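Long-range contacts in sulfide-quinone reductase (Aquifex aeolicus, PDB 3HYW), which oxidises hydrogen sulfide with FAD, passes the electrons to a membrane quinone and builds up polysulfide that is released typically as cyclooctasulfur: residues 108-112 and 124-128; 47-51 and 130-136. One frame throughout, in Å; residues are numbered along the deposited sequence. Where two conformers were deposited one is given.

Interaction 1: 108-112 and 124-128. With FAD (flavin-adenine dinucleotide), chain G; H2S (hydrosulfuric acid), chain J; SO4 (sulfate ion), chain N.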
loop_
_atom_site.group_PDB
_atom_site.type_symbol
_atom_site.label_atom_id
_atom_site.label_comp_id
_atom_site.label_asym_id
_atom_site.label_seq_id
_atom_site.Cartn_x
_atom_site.Cartn_y
_atom_site.Cartn_z
ATOM N N LYS A 108 10.821 34.172 5.496
ATOM C CA LYS A 108 12.019 34.378 6.291
ATOM C C LYS A 108 12.424 33.032 6.885
ATOM O O LYS A 108 11.630 32.370 7.551
ATOM C CB LYS A 108 11.816 35.440 7.368
ATOM C CG LYS A 108 13.036 35.649 8.248
ATOM C CD LYS A 108 13.221 37.099 8.601
ATOM C CE LYS A 108 14.361 37.270 9.583
ATOM N NZ LYS A 108 14.236 38.549 10.336
ATOM N N LEU A 109 13.664 32.632 6.637
ATOM C CA LEU A 109 14.096 31.277 6.935
ATOM C C LEU A 109 14.499 31.122 8.387
ATOM O O LEU A 109 15.237 31.951 8.921
ATOM C CB LEU A 109 15.247 30.876 6.016
ATOM C CG LEU A 109 14.993 31.090 4.516
ATOM C CD1 LEU A 109 16.214 30.700 3.716
ATOM C CD2 LEU A 109 13.773 30.321 4.052
ATOM N N VAL A 110 14.003 30.057 9.014
ATOM C CA VAL A 110 14.397 29.690 10.381
ATOM C C VAL A 110 15.034 28.301 10.358
ATOM O O VAL A 110 14.364 27.296 10.095
ATOM C CB VAL A 110 13.197 29.697 11.354
ATOM C CG1 VAL A 110 13.629 29.300 12.786
ATOM C CG2 VAL A 110 12.510 31.055 11.355
ATOM N N PHE A 111 16.335 28.262 10.626
ATOM C CA PHE A 111 17.082 27.010 10.704
ATOM C C PHE A 111 17.017 26.476 12.129
ATOM O O PHE A 111 17.983 26.563 12.893
ATOM C CB PHE A 111 18.525 27.228 10.230
ATOM C CG PHE A 111 18.618 27.652 8.789
ATOM C CD1 PHE A 111 18.637 26.700 7.771
ATOM C CD2 PHE A 111 18.648 29.000 8.446
ATOM C CE1 PHE A 111 18.696 27.089 6.441
ATOM C CE2 PHE A 111 18.715 29.396 7.107
ATOM C CZ PHE A 111 18.741 28.441 6.111
ATOM N N GLY A 112 15.852 25.925 12.469
ATOM C CA GLY A 112 15.489 25.588 13.840
ATOM C C GLY A 112 16.244 24.474 14.531
ATOM O O GLY A 112 16.381 24.497 15.747
ATOM N N CYS A 124 16.677 27.116 -0.528
ATOM C CA CYS A 124 15.514 28.013 -0.530
ATOM C C CYS A 124 15.786 29.385 -1.137
ATOM O O CYS A 124 14.852 30.087 -1.529
ATOM C CB CYS A 124 14.966 28.184 0.889
ATOM S SG CYS A 124 14.195 26.732 1.551
ATOM N N THR A 125 17.054 29.782 -1.175
ATOM C CA THR A 125 17.462 30.968 -1.928
ATOM C C THR A 125 18.523 30.566 -2.943
ATOM O O THR A 125 19.154 29.522 -2.803
ATOM C CB THR A 125 18.005 32.107 -1.028
ATOM O OG1 THR A 125 19.232 31.699 -0.419
ATOM C CG2 THR A 125 16.993 32.498 0.056
ATOM N N ALA A 126 18.712 31.399 -3.964
ATOM C CA ALA A 126 19.746 31.170 -4.966
ATOM C C ALA A 126 21.117 31.083 -4.302
ATOM O O ALA A 126 21.927 30.223 -4.639
ATOM C CB ALA A 126 19.732 32.282 -6.006
ATOM N N GLU A 127 21.346 31.985 -3.351
ATOM C CA GLU A 127 22.606 32.108 -2.629
ATOM C C GLU A 127 22.926 30.856 -1.809
ATOM O O GLU A 127 24.052 30.358 -1.841
ATOM C CB GLU A 127 22.564 33.349 -1.731
ATOM C CG GLU A 127 22.584 34.685 -2.503
ATOM C CD GLU A 127 21.212 35.162 -2.969
ATOM O OE1 GLU A 127 20.179 34.560 -2.588
ATOM O OE2 GLU A 127 21.167 36.159 -3.726
ATOM N N HIS A 128 21.929 30.339 -1.093
ATOM C CA HIS A 128 22.075 29.072 -0.363
ATOM C C HIS A 128 22.246 27.868 -1.306
ATOM O O HIS A 128 23.055 26.980 -1.042
ATOM C CB HIS A 128 20.859 28.824 0.538
ATOM C CG HIS A 128 20.834 29.656 1.783
ATOM N ND1 HIS A 128 19.807 30.528 2.069
ATOM C CD2 HIS A 128 21.696 29.736 2.824
ATOM C CE1 HIS A 128 20.041 31.118 3.228
ATOM N NE2 HIS A 128 21.182 30.655 3.707
HETATM P PA FAD G . 9.739 35.081 -3.198
HETATM O O1A FAD G . 9.458 34.684 -4.625
HETATM O O2A FAD G . 10.826 34.380 -2.441
HETATM O O5B FAD G . 10.027 36.652 -3.228
HETATM C C5B FAD G . 10.186 37.455 -2.070
HETATM C C4B FAD G . 10.896 38.725 -2.512
HETATM O O4B FAD G . 10.871 39.693 -1.463
HETATM C C3B FAD G . 12.364 38.462 -2.805
HETATM O O3B FAD G . 12.737 39.198 -3.976
HETATM C C2B FAD G . 13.078 39.002 -1.581
HETATM O O2B FAD G . 14.409 39.419 -1.881
HETATM C C1B FAD G . 12.190 40.174 -1.205
HETATM N N9A FAD G . 12.288 40.615 0.213
HETATM C C8A FAD G . 12.398 39.837 1.311
HETATM N N7A FAD G . 12.434 40.635 2.408
HETATM C C5A FAD G . 12.352 41.918 1.983
HETATM C C6A FAD G . 12.345 43.153 2.628
HETATM N N6A FAD G . 12.435 43.222 3.977
HETATM N N1A FAD G . 12.243 44.292 1.894
HETATM C C2A FAD G . 12.151 44.244 0.553
HETATM N N3A FAD G . 12.159 43.068 -0.093
HETATM C C4A FAD G . 12.253 41.896 0.599
HETATM N N1 FAD G . 6.172 26.478 -5.934
HETATM C C2 FAD G . 5.636 25.829 -7.002
HETATM O O2 FAD G . 4.456 26.053 -7.338
HETATM N N3 FAD G . 6.361 24.944 -7.728
HETATM C C4 FAD G . 7.643 24.689 -7.395
HETATM O O4 FAD G . 8.387 23.791 -8.106
HETATM C C4X FAD G . 8.211 25.338 -6.306
HETATM N N5 FAD G . 9.495 25.073 -5.973
HETATM C C5X FAD G . 10.070 25.697 -4.922
HETATM C C6 FAD G . 11.404 25.416 -4.608
HETATM C C7 FAD G . 12.020 26.037 -3.526
HETATM C C7M FAD G . 13.466 25.698 -3.217
HETATM C C8 FAD G . 11.289 26.946 -2.757
HETATM C C8M FAD G . 11.895 27.656 -1.561
HETATM C C9 FAD G . 9.955 27.217 -3.075
HETATM C C9A FAD G . 9.327 26.606 -4.171
HETATM N N10 FAD G . 8.030 26.880 -4.504
HETATM C C10 FAD G . 7.460 26.248 -5.562
HETATM C "C1'" FAD G . 7.224 27.792 -3.659
HETATM C "C2'" FAD G . 6.921 29.204 -4.115
HETATM O "O2'" FAD G . 6.412 29.197 -5.455
HETATM C "C3'" FAD G . 8.173 30.065 -3.950
HETATM O "O3'" FAD G . 8.590 30.037 -2.563
HETATM C "C4'" FAD G . 7.921 31.502 -4.386
HETATM O "O4'" FAD G . 9.192 32.129 -4.603
HETATM C "C5'" FAD G . 7.126 32.268 -3.334
HETATM O "O5'" FAD G . 6.824 33.576 -3.811
HETATM P P FAD G . 6.876 34.873 -2.855
HETATM O O1P FAD G . 6.570 36.074 -3.710
HETATM O O2P FAD G . 6.064 34.634 -1.600
HETATM O O3P FAD G . 8.400 34.940 -2.333
HETATM S S H2S J . 12.084 27.030 -0.095
HETATM S S SO4 N . 13.467 41.789 7.246
HETATM O O1 SO4 N . 14.824 42.233 7.515
HETATM O O2 SO4 N . 13.171 40.704 8.178
HETATM O O3 SO4 N . 12.524 42.890 7.423
HETATM O O4 SO4 N . 13.403 41.301 5.870
#
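K108 opens the strand 108-110 and points clear of the 124-128 segment; its NZ donates a hydrogen bond to O2 of a sulfate ion (3.2 Å), probably picked up from the crystallisation liquor. L109, the next residue, alternates to the inner side of the strand and makes most of the contact on the side of 108-112. Its CD1 lies 4.0 Å from CB of C124, 4.2 Å from CG2 of T125 and 3.9 Å from CE1 of H128, so one methyl group touches both the residues leading into helix 126-141 and its first turn. V110 turns outward again, and its backbone, like that of K108, is hydrogen-bonded to strand 247-255, here at S253. F111 is the centre of an inverse gamma turn that ends the strand, marked by a weak bond from N of G112 to O of V110 (3.1 Å). From there its ring reaches H128 in an offset edge-to-face pair, the F111 edge toward the H128 face, with centroids 5.6 Å apart and planes at 63°. T125, the N-cap of the helix, also bonds to H128: OG1 of T125 accepts from N of H128 (3.1 Å) and, weakly, from ND1 of H128 (2.8 Å). C124, just before the cap, lies beside the flavin. Its CA is 3.8 Å from C8M of FAD, and its SG only 2.7 Å from the sulfur of bound H2S. The arrangement is thus an edge strand of a mixed sheet packed on a capped helix start, whose preceding cysteine lines the sulfide site of this two-dinucleotide-binding-domain flavoprotein.

Interaction 2: 47-51 and 130-136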
loop_
_atom_site.group_PDB
_atom_site.type_symbol
_atom_site.label_atom_id
_atom_site.label_comp_id
_atom_site.label_asym_id
_atom_site.label_seq_id
_atom_site.Cartn_x
_atom_site.Cartn_y
_atom_site.Cartn_z
ATOM N N HIS A 47 17.474 22.773 -8.951
ATOM C CA HIS A 47 18.312 22.508 -10.115
ATOM C C HIS A 47 19.600 23.323 -10.043
ATOM O O HIS A 47 20.656 22.836 -10.428
ATOM C CB HIS A 47 17.551 22.838 -11.403
ATOM C CG HIS A 47 16.184 22.234 -11.473
ATOM N ND1 HIS A 47 15.139 22.660 -10.679
ATOM C CD2 HIS A 47 15.688 21.240 -12.246
ATOM C CE1 HIS A 47 14.063 21.948 -10.953
ATOM N NE2 HIS A 47 14.367 21.084 -11.907
ATOM N N LEU A 48 19.511 24.566 -9.560
ATOM C CA LEU A 48 20.711 25.385 -9.337
ATOM C C LEU A 48 21.640 24.706 -8.330
ATOM O O LEU A 48 22.854 24.670 -8.522
ATOM C CB LEU A 48 20.350 26.796 -8.860
ATOM C CG LEU A 48 21.492 27.820 -8.708
ATOM C CD1 LEU A 48 22.088 28.229 -10.074
ATOM C CD2 LEU A 48 21.037 29.056 -7.954
ATOM N N ALA A 49 21.055 24.165 -7.262
ATOM C CA ALA A 49 21.811 23.433 -6.247
ATOM C C ALA A 49 22.477 22.185 -6.813
ATOM O O ALA A 49 23.545 21.773 -6.348
ATOM C CB ALA A 49 20.914 23.075 -5.079
ATOM N N MET A 50 21.856 21.583 -7.820
ATOM C CA MET A 50 22.425 20.395 -8.444
ATOM C C MET A 50 23.490 20.741 -9.482
ATOM O O MET A 50 24.183 19.858 -9.975
ATOM C CB MET A 50 21.324 19.538 -9.077
ATOM C CG MET A 50 20.415 18.825 -8.078
ATOM S SD MET A 50 21.298 17.746 -6.936
ATOM C CE MET A 50 22.234 16.720 -8.071
ATOM N N GLY A 51 23.611 22.027 -9.813
ATOM C CA GLY A 51 24.540 22.478 -10.842
ATOM C C GLY A 51 23.950 22.312 -12.230
ATOM O O GLY A 51 24.675 22.333 -13.231
ATOM N N LEU A 130 23.592 27.754 -4.229
ATOM C CA LEU A 130 24.954 27.767 -4.765
ATOM C C LEU A 130 25.988 27.195 -3.792
ATOM O O LEU A 130 26.903 26.484 -4.207
ATOM C CB LEU A 130 25.342 29.171 -5.241
ATOM C CG LEU A 130 24.615 29.548 -6.540
ATOM C CD1 LEU A 130 24.542 31.047 -6.727
ATOM C CD2 LEU A 130 25.232 28.864 -7.761
ATOM N N GLU A 131 25.823 27.491 -2.504
ATOM C CA GLU A 131 26.640 26.882 -1.447
ATOM C C GLU A 131 26.446 25.365 -1.401
ATOM O O GLU A 131 27.408 24.621 -1.228
ATOM C CB GLU A 131 26.298 27.485 -0.082
ATOM C CG GLU A 131 26.487 29.001 0.021
ATOM C CD GLU A 131 26.357 29.522 1.452
ATOM O OE1 GLU A 131 25.551 28.962 2.235
ATOM O OE2 GLU A 131 27.063 30.501 1.797
ATOM N N THR A 132 25.198 24.917 -1.547
ATOM C CA THR A 132 24.878 23.485 -1.625
ATOM C C THR A 132 25.587 22.790 -2.792
ATOM O O THR A 132 26.113 21.687 -2.635
ATOM C CB THR A 132 23.365 23.259 -1.754
ATOM O OG1 THR A 132 22.705 23.828 -0.620
ATOM C CG2 THR A 132 23.031 21.762 -1.844
ATOM N N GLN A 133 25.579 23.436 -3.960
ATOM C CA GLN A 133 26.265 22.924 -5.144
ATOM C C GLN A 133 27.733 22.649 -4.824
ATOM O O GLN A 133 28.266 21.602 -5.195
ATOM C CB GLN A 133 26.127 23.906 -6.319
ATOM C CG GLN A 133 26.750 23.426 -7.634
ATOM C CD GLN A 133 26.593 24.426 -8.787
ATOM O OE1 GLN A 133 25.594 25.159 -8.884
ATOM N NE2 GLN A 133 27.577 24.443 -9.678
ATOM N N LYS A 134 28.361 23.583 -4.111
ATOM C CA LYS A 134 29.774 23.479 -3.744
ATOM C C LYS A 134 30.053 22.312 -2.800
ATOM O O LYS A 134 31.111 21.684 -2.887
ATOM C CB LYS A 134 30.279 24.785 -3.121
ATOM C CG LYS A 134 30.245 25.990 -4.057
ATOM C CD LYS A 134 31.053 27.141 -3.486
ATOM C CE LYS A 134 30.728 28.452 -4.188
ATOM N NZ LYS A 134 31.949 29.321 -4.330
ATOM N N LYS A 135 29.103 22.023 -1.907
ATOM C CA LYS A 135 29.254 20.926 -0.946
ATOM C C LYS A 135 28.951 19.566 -1.563
ATOM O O LYS A 135 29.471 18.551 -1.104
ATOM C CB LYS A 135 28.398 21.162 0.301
ATOM C CG LYS A 135 29.014 22.166 1.271
ATOM C CD LYS A 135 28.163 22.370 2.521
ATOM C CE LYS A 135 28.384 21.283 3.585
ATOM N NZ LYS A 135 27.733 21.639 4.890
ATOM N N LEU A 136 28.116 19.552 -2.603
ATOM C CA LEU A 136 27.810 18.322 -3.336
ATOM C C LEU A 136 29.033 17.744 -4.047
ATOM O O LEU A 136 29.225 16.522 -4.074
ATOM C CB LEU A 136 26.671 18.544 -4.334
ATOM C CG LEU A 136 25.242 18.462 -3.786
ATOM C CD1 LEU A 136 24.241 18.889 -4.841
ATOM C CD2 LEU A 136 24.929 17.060 -3.297
#
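The last turn of helix 45-50 meets the flank of helix 126-141 so closely that CA of A49 and CA of Q133 are 4.6 Å apart. At this spacing backbone touches backbone: O of A49 lies 3.2 Å from CA of Q133 in a CA-H...O contact. The short helix stops here in a Schellman motif, G51 taking a positive phi of 82° and its N bonding to O of L48 (3.0 Å). With no side chain on G51, there is room beside it for the end of the Q133 side chain, where a CB would be crowded. The helix-helix packing joins the short helix that follows the FAD-binding T42 and P43 to helix 126-141, both in the pyridine nucleotide-disulphide oxidoreductase family region. Around the close point the side chains are mostly apolar. CD2 of L48 packs on CG of L130 (3.9 Å), and CB of A49 on CG2 of T132 (4.1 Å), whose OG1 is hydrogen-bonded to O of S122. L136 places CD1 3.3 Å from O of A49 and 3.8 Å from SD of M50, while F163 and E170 of helix 158-173 also touch M50.

Overall arrangement
Helix 126-141 serves both contacts: interaction 1 uses its capped start and the C124 just before it, interaction 2 the turns that follow. Their centres are about 14 Å apart, and they meet directly where O of A126 lies 3.6 Å from CD2 of L48. Residues 108-112 and 124-128 both fall within the chain segment between 47-51 and 130-136. Interaction 1 reaches the bound FAD and H2S through C124, whose side chain is about 9 Å from the octathiocane. Interaction 2 stands farther back, the side chain of A49 being about 8 Å from FAD and about 11 Å from H2S. Within interaction 1, E127 also forms a salt bridge with the FAD-binding R36.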